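Local coordinates for protein ribonuclease VapC (Caulobacter crescentus, PDB 5L6L) that probably acts as the toxin of a VapBC toxin-antitoxin pair, a magnesium-dependent ribonuclease of the PIN-domain family, at residues 31-36 with 61-66. Sequence-based numbering, arbitrary orientation.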
loop_
_atom_site.group_PDB
_atom_site.type_symbol
_atom_site.label_atom_id
_atom_site.label_comp_id
_atom_site.label_asym_id
_atom_site.label_seq_id
_atom_site.Cartn_x
_atom_site.Cartn_y
_atom_site.Cartn_z
ATOM N N ILE B 31 23.348 -18.994 -5.573
ATOM C CA ILE B 31 23.048 -18.813 -6.990
ATOM C C ILE B 31 21.590 -19.168 -7.216
ATOM O O ILE B 31 21.160 -20.292 -6.918
ATOM C CB ILE B 31 23.973 -19.656 -7.877
ATOM C CG1 ILE B 31 25.395 -19.385 -7.454
ATOM C CG2 ILE B 31 23.748 -19.325 -9.350
ATOM C CD1 ILE B 31 26.347 -19.640 -8.518
ATOM N N LEU B 32 20.846 -18.212 -7.769
ATOM C CA LEU B 32 19.395 -18.198 -7.802
ATOM C C LEU B 32 18.920 -17.982 -9.224
ATOM O O LEU B 32 19.464 -17.137 -9.948
ATOM C CB LEU B 32 18.849 -17.068 -6.922
ATOM C CG LEU B 32 19.297 -16.904 -5.463
ATOM C CD1 LEU B 32 18.542 -15.757 -4.805
ATOM C CD2 LEU B 32 19.092 -18.172 -4.684
ATOM N N LEU B 33 17.886 -18.719 -9.609
ATOM C CA LEU B 33 17.324 -18.671 -10.949
ATOM C C LEU B 33 15.883 -18.166 -10.906
ATOM O O LEU B 33 15.038 -18.759 -10.222
ATOM C CB LEU B 33 17.358 -20.058 -11.569
ATOM C CG LEU B 33 17.027 -20.226 -13.041
ATOM C CD1 LEU B 33 18.214 -19.869 -13.895
ATOM C CD2 LEU B 33 16.652 -21.660 -13.261
ATOM N N SER B 34 15.590 -17.103 -11.660
ATOM C CA SER B 34 14.240 -16.555 -11.702
ATOM C C SER B 34 13.303 -17.468 -12.485
ATOM O O SER B 34 13.656 -17.956 -13.563
ATOM C CB SER B 34 14.243 -15.171 -12.343
ATOM O OG SER B 34 12.943 -14.826 -12.799
ATOM N N ILE B 35 12.093 -17.678 -11.957
ATOM C CA ILE B 35 11.098 -18.486 -12.660
ATOM C C ILE B 35 10.801 -17.916 -14.046
ATOM O O ILE B 35 10.213 -18.613 -14.899
ATOM C CB ILE B 35 9.790 -18.596 -11.829
ATOM C CG1 ILE B 35 8.851 -19.666 -12.381
ATOM C CG2 ILE B 35 9.035 -17.288 -11.844
ATOM C CD1 ILE B 35 9.341 -21.103 -12.160
ATOM N N ILE B 36 11.160 -16.650 -14.297
ATOM C CA ILE B 36 10.997 -16.134 -15.646
ATOM C C ILE B 36 12.018 -16.784 -16.549
ATOM O O ILE B 36 11.684 -17.300 -17.625
ATOM C CB ILE B 36 11.110 -14.603 -15.691
ATOM C CG1 ILE B 36 10.089 -13.953 -14.758
ATOM C CG2 ILE B 36 10.895 -14.133 -17.118
ATOM C CD1 ILE B 36 8.730 -14.260 -15.121
ATOM N N VAL B 61 18.764 -31.126 -15.356
ATOM C CA VAL B 61 19.758 -31.232 -14.298
ATOM C C VAL B 61 20.073 -29.861 -13.700
ATOM O O VAL B 61 20.500 -29.782 -12.548
ATOM C CB VAL B 61 21.033 -31.979 -14.772
ATOM C CG1 VAL B 61 20.711 -32.935 -15.862
ATOM C CG2 VAL B 61 22.125 -31.042 -15.212
HETATM N N MSE B 62 19.824 -28.780 -14.420
HETATM C CA MSE B 62 20.028 -27.462 -13.846
HETATM C C MSE B 62 18.945 -27.158 -12.820
HETATM O O MSE B 62 19.243 -26.768 -11.693
HETATM C CB MSE B 62 20.042 -26.394 -14.929
HETATM C CG MSE B 62 20.533 -25.036 -14.464
HETATM SE SE MSE B 62 20.902 -23.903 -16.019
HETATM C CE MSE B 62 21.469 -22.268 -15.217
ATOM N N LEU B 63 17.683 -27.352 -13.218
ATOM C CA LEU B 63 16.567 -27.064 -12.327
ATOM C C LEU B 63 16.543 -27.990 -11.133
ATOM O O LEU B 63 15.833 -27.714 -10.164
ATOM C CB LEU B 63 15.246 -27.170 -13.079
ATOM C CG LEU B 63 15.092 -26.134 -14.184
ATOM C CD1 LEU B 63 13.888 -26.474 -15.001
ATOM C CD2 LEU B 63 15.008 -24.714 -13.628
ATOM N N LYS B 64 17.303 -29.078 -11.182
ATOM C CA LYS B 64 17.361 -29.977 -10.047
ATOM C C LYS B 64 18.277 -29.425 -8.973
ATOM O O LYS B 64 18.146 -29.802 -7.804
ATOM C CB LYS B 64 17.807 -31.365 -10.509
ATOM C CG LYS B 64 17.235 -32.491 -9.718
ATOM C CD LYS B 64 17.378 -33.836 -10.451
ATOM C CE LYS B 64 16.139 -34.173 -11.299
ATOM N NZ LYS B 64 16.190 -35.548 -11.928
ATOM N N VAL B 65 19.138 -28.478 -9.334
ATOM C CA VAL B 65 20.166 -27.972 -8.442
ATOM C C VAL B 65 19.904 -26.526 -8.009
ATOM O O VAL B 65 20.144 -26.176 -6.855
ATOM C CB VAL B 65 21.556 -28.117 -9.104
ATOM C CG1 VAL B 65 22.579 -27.470 -8.263
ATOM C CG2 VAL B 65 21.898 -29.575 -9.275
ATOM N N LEU B 66 19.408 -25.658 -8.911
ATOM C CA LEU B 66 19.359 -24.231 -8.590
ATOM C C LEU B 66 18.017 -23.848 -7.992
ATOM O O LEU B 66 16.976 -24.138 -8.600
ATOM C CB LEU B 66 19.576 -23.405 -9.839
ATOM C CG LEU B 66 20.857 -23.583 -10.623
ATOM C CD1 LEU B 66 20.764 -22.664 -11.831
ATOM C CD2 LEU B 66 22.001 -23.189 -9.744
#
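Leu33 on strand 31-34 packs against Met62, Leu63 and Leu66 at the C-terminal end of helix 52-63 and just beyond it, and this packing of a helix on the parallel sheet is part of the alpha/beta core of the PIN domain. Its CB, on the side facing 61-66, meets CD1 of Leu66 at 4.3 Å. CG stands anti to the backbone N (chi1 -171°), and from there the two methyls fork to different neighbours. CD1 of Leu33 lies 4.3 Å from CE of Met62, modelled as selenomethionine; that side chain is stretched out, all three torsions near 180°, and also rests on helix 7-14. CD2, the other branch of Leu33, comes within 3.5 Å of CD2 of Leu63, the two leucines crossing at about a right angle.

No hydrogen bond joins the two segments directly; apolar side chains make the contact. Beyond Leu63 the chain turns back: Met62 O accepts from both Val65 N and Leu66 N, at 2.9 and 3.0 Å, which brings Leu66 round to face the strand. Pro67 and Leu69 then pair with Leu33 through backbone bonds, as strand 68-69 joins the sheet beside 31-34. Ile55 of the VapB antitoxin chain packs on both Ile31 and Leu66. Between those two residues, Leu66 CD2 lies 4.3 Å from Ile31 CG2 and 4.1 Å from Ile31 O.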